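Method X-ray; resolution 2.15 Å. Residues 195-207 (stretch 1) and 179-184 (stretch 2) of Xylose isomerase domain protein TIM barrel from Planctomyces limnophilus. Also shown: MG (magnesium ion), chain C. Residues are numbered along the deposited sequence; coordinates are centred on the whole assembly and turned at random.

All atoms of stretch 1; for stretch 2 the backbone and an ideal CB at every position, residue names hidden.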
# COMPACT_ATOMS: atom_id res chain seq x y z
N ASN A 195 -2.76 -5.96 17.04
CA ASN A 195 -2.15 -7.12 16.40
C ASN A 195 -2.59 -7.25 14.96
O ASN A 195 -3.78 -7.37 14.67
CB ASN A 195 -2.44 -8.43 17.14
CG ASN A 195 -1.65 -9.60 16.56
OD1 ASN A 195 -2.11 -10.29 15.64
ND2 ASN A 195 -0.44 -9.80 17.07
N PRO A 196 -1.61 -7.25 14.04
CA PRO A 196 -1.86 -7.24 12.60
C PRO A 196 -2.51 -8.53 12.06
O PRO A 196 -3.34 -8.43 11.16
CB PRO A 196 -0.46 -7.04 12.00
CG PRO A 196 0.48 -7.54 13.06
CD PRO A 196 -0.17 -7.17 14.36
N ILE A 197 -2.17 -9.71 12.59
CA ILE A 197 -2.81 -10.93 12.09
C ILE A 197 -4.29 -10.98 12.48
O ILE A 197 -5.13 -11.37 11.68
CB ILE A 197 -2.09 -12.23 12.53
CG1 ILE A 197 -0.57 -12.13 12.33
CG2 ILE A 197 -2.65 -13.44 11.76
CD1 ILE A 197 -0.16 -11.64 10.96
N GLU A 198 -4.62 -10.55 13.70
CA GLU A 198 -6.02 -10.44 14.11
C GLU A 198 -6.79 -9.43 13.25
O GLU A 198 -7.96 -9.65 12.92
CB GLU A 198 -6.14 -10.05 15.58
CG GLU A 198 -5.62 -11.12 16.53
CD GLU A 198 -5.46 -10.63 17.97
OE1 GLU A 198 -6.10 -9.61 18.33
OE2 GLU A 198 -4.69 -11.26 18.73
N ALA A 199 -6.15 -8.32 12.90
CA ALA A 199 -6.81 -7.32 12.08
C ALA A 199 -7.08 -7.87 10.68
O ALA A 199 -8.14 -7.64 10.12
CB ALA A 199 -5.98 -6.03 11.99
N LEU A 200 -6.11 -8.59 10.13
CA LEU A 200 -6.26 -9.24 8.83
C LEU A 200 -7.48 -10.15 8.79
O LEU A 200 -8.23 -10.12 7.82
CB LEU A 200 -5.01 -10.06 8.51
CG LEU A 200 -5.10 -10.89 7.22
CD1 LEU A 200 -5.31 -9.99 5.99
CD2 LEU A 200 -3.84 -11.75 7.08
N ARG A 201 -7.67 -10.98 9.82
CA ARG A 201 -8.85 -11.84 9.88
C ARG A 201 -10.13 -11.02 9.86
O ARG A 201 -11.09 -11.38 9.20
CB ARG A 201 -8.85 -12.70 11.15
CG ARG A 201 -7.78 -13.78 11.20
CD ARG A 201 -8.05 -14.71 12.38
NE ARG A 201 -7.26 -15.92 12.25
CZ ARG A 201 -7.65 -16.98 11.54
NH1 ARG A 201 -8.82 -16.97 10.94
NH2 ARG A 201 -6.86 -18.03 11.45
N LYS A 202 -10.15 -9.90 10.59
CA LYS A 202 -11.35 -9.09 10.68
C LYS A 202 -11.71 -8.45 9.34
O LYS A 202 -12.89 -8.30 9.01
CB LYS A 202 -11.18 -7.99 11.73
CG LYS A 202 -11.43 -8.44 13.15
CD LYS A 202 -11.21 -7.29 14.12
CE LYS A 202 -11.71 -7.61 15.52
NZ LYS A 202 -11.35 -6.53 16.49
N VAL A 203 -10.69 -8.01 8.59
CA VAL A 203 -10.93 -7.27 7.35
C VAL A 203 -10.89 -8.11 6.07
O VAL A 203 -10.91 -7.56 4.97
CB VAL A 203 -10.05 -6.00 7.22
CG1 VAL A 203 -10.26 -5.11 8.45
CG2 VAL A 203 -8.57 -6.36 7.02
N ALA A 204 -10.78 -9.43 6.24
CA ALA A 204 -10.45 -10.36 5.16
C ALA A 204 -11.23 -10.13 3.86
O ALA A 204 -10.65 -10.15 2.78
CB ALA A 204 -10.65 -11.81 5.65
N ARG A 205 -12.54 -9.89 3.97
CA ARG A 205 -13.38 -9.81 2.77
C ARG A 205 -13.07 -8.60 1.89
O ARG A 205 -13.47 -8.55 0.73
CB ARG A 205 -14.88 -9.86 3.12
CG ARG A 205 -15.40 -8.64 3.88
CD ARG A 205 -16.81 -8.93 4.41
NE ARG A 205 -17.36 -7.86 5.25
CZ ARG A 205 -17.13 -7.75 6.56
NH1 ARG A 205 -16.33 -8.63 7.16
NH2 ARG A 205 -17.69 -6.76 7.26
N TYR A 206 -12.39 -7.60 2.46
CA TYR A 206 -11.99 -6.41 1.69
C TYR A 206 -10.54 -6.41 1.18
O TYR A 206 -10.15 -5.46 0.51
CB TYR A 206 -12.26 -5.12 2.49
CG TYR A 206 -13.68 -5.02 2.98
CD1 TYR A 206 -14.74 -4.95 2.06
CD2 TYR A 206 -13.98 -4.97 4.35
CE1 TYR A 206 -16.06 -4.85 2.49
CE2 TYR A 206 -15.32 -4.85 4.79
CZ TYR A 206 -16.34 -4.80 3.85
OH TYR A 206 -17.66 -4.71 4.25
N VAL A 207 -9.74 -7.43 1.49
CA VAL A 207 -8.33 -7.39 1.12
C VAL A 207 -8.19 -7.65 -0.38
O VAL A 207 -8.65 -8.69 -0.86
CB VAL A 207 -7.53 -8.46 1.88
CG1 VAL A 207 -6.11 -8.58 1.32
CG2 VAL A 207 -7.50 -8.14 3.37
N UNK A 179 -14.20 -0.48 -3.67
CA UNK A 179 -13.32 -0.13 -2.55
C UNK A 179 -12.78 -1.35 -1.81
O UNK A 179 -13.55 -2.22 -1.41
CB UNK A 179 -14.07 0.77 -1.56
N UNK A 180 -11.48 -1.34 -1.54
CA UNK A 180 -10.80 -2.48 -0.96
C UNK A 180 -9.61 -2.01 -0.15
O UNK A 180 -9.44 -0.82 0.11
CB UNK A 180 -10.36 -3.46 -2.05
N UNK A 181 -8.82 -2.97 0.31
CA UNK A 181 -7.69 -2.71 1.19
C UNK A 181 -6.40 -3.24 0.58
O UNK A 181 -6.37 -4.34 0.01
CB UNK A 181 -7.93 -3.34 2.56
N UNK A 182 -5.33 -2.44 0.67
CA UNK A 182 -3.99 -2.99 0.53
C UNK A 182 -3.47 -3.25 1.93
O UNK A 182 -3.15 -2.31 2.67
CB UNK A 182 -3.07 -2.05 -0.25
N UNK A 183 -3.35 -4.52 2.29
CA UNK A 183 -3.03 -4.84 3.68
C UNK A 183 -1.53 -4.79 3.94
O UNK A 183 -0.74 -5.43 3.23
CB UNK A 183 -3.57 -6.22 4.04
N UNK A 184 -1.15 -4.02 4.95
CA UNK A 184 0.25 -3.90 5.38
C UNK A 184 0.39 -4.16 6.88
O UNK A 184 0.13 -3.28 7.69
CB UNK A 184 0.80 -2.51 5.04
MG MG C . 2.78 -0.45 2.76

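Stretch 1 is a helix that runs nearly antiparallel to the strand of stretch 2, their directions 159° apart, then turns back through a 3-10 segment so that Val207 pairs with the strand in parallel register.

At position 179 the ideal CB points sideways and finds nothing of stretch 1 within 5.5 Å. Many side chains would fit. The deposited residue is Leu179, whose side chain comes no nearer than 6.8 Å.

Position 180 is tighter. Its backbone is extended, at phi -151° and psi -172°, and an ideal CB would sit 3.3 Å from Tyr206 O, close for a carbon and a carbonyl oxygen. Small residues suit it, glycine best. It is Gly180, and with no side chain in the way its CA lies 3.4 Å from Tyr206 O.

At position 181 the same carbonyl meets the backbone: the residue's N donates to Tyr206 O across 2.8 Å, a bond any residue but proline could make. The CB lies on the same side of the sheet as the side chain of Val207, with Val203 and the CB of Tyr206 in reach. Such an apolar setting favours valine, isoleucine, leucine or methionine. Ile181 is deposited, with chi1 m and chi2 t; its CD1 reaches 3.7 Å from Val203 CB and 3.8 Å from Tyr206 CB, packing against both.

Position 182 points away from stretch 1, which offers it no partner, so polar and apolar residues are equally open. It is Asn182, whose side-chain hydrogen bonds are made outside this contact.

Position 183 points toward the helix. Its ideal CB lies 4.4 Å from Val207 CG1 and 4.6 Å from Leu200 CD1, and beyond it a long space runs alongside Leu200 toward Ala199 and Pro196. Leucine or methionine could enter; a flat aromatic ring would use more of the length. Phe183, with chi1 t, has more of its surface covered by stretch 1 than any other residue of stretch 2. Leu200 lies over one ring face, its CD1 4.0 Å from the ring centroid in a CH-pi contact and its CB 3.7 Å from Phe183 CZ. Pro196 O meets the ring edge, 3.3 Å from Phe183 CZ, while Val203 CG2 approaches Phe183 CD2 to 4.1 Å.

Position 184 points away again, toward the magnesium ion. An acidic side chain suits that direction, though histidine could also bind a metal. Asp184 places OD2 2.4 Å from MG; its side chain also caps a backbone N just past the stretch.

Stretch 2, residues 179-184: LGINFD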
# COMPACT_ATOMS: atom_id res chain seq x y z
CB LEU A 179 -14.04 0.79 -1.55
CG LEU A 179 -13.23 1.22 -0.32
CD1 LEU A 179 -12.01 2.06 -0.72
CD2 LEU A 179 -14.12 2.03 0.65
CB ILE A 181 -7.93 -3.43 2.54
CG1 ILE A 181 -9.05 -2.74 3.32
CG2 ILE A 181 -6.63 -3.51 3.37
CD1 ILE A 181 -9.49 -3.52 4.54
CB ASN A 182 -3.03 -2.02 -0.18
CG ASN A 182 -1.65 -2.64 -0.41
OD1 ASN A 182 -1.44 -3.38 -1.38
ND2 ASN A 182 -0.72 -2.37 0.50
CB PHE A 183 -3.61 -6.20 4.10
CG PHE A 183 -3.59 -6.41 5.60
CD1 PHE A 183 -2.54 -7.09 6.20
CD2 PHE A 183 -4.59 -5.89 6.40
CE1 PHE A 183 -2.50 -7.26 7.58
CE2 PHE A 183 -4.57 -6.05 7.79
CZ PHE A 183 -3.52 -6.73 8.38
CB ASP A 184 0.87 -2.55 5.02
CG ASP A 184 2.36 -2.47 5.40
OD1 ASP A 184 2.81 -3.15 6.34
OD2 ASP A 184 3.11 -1.75 4.74
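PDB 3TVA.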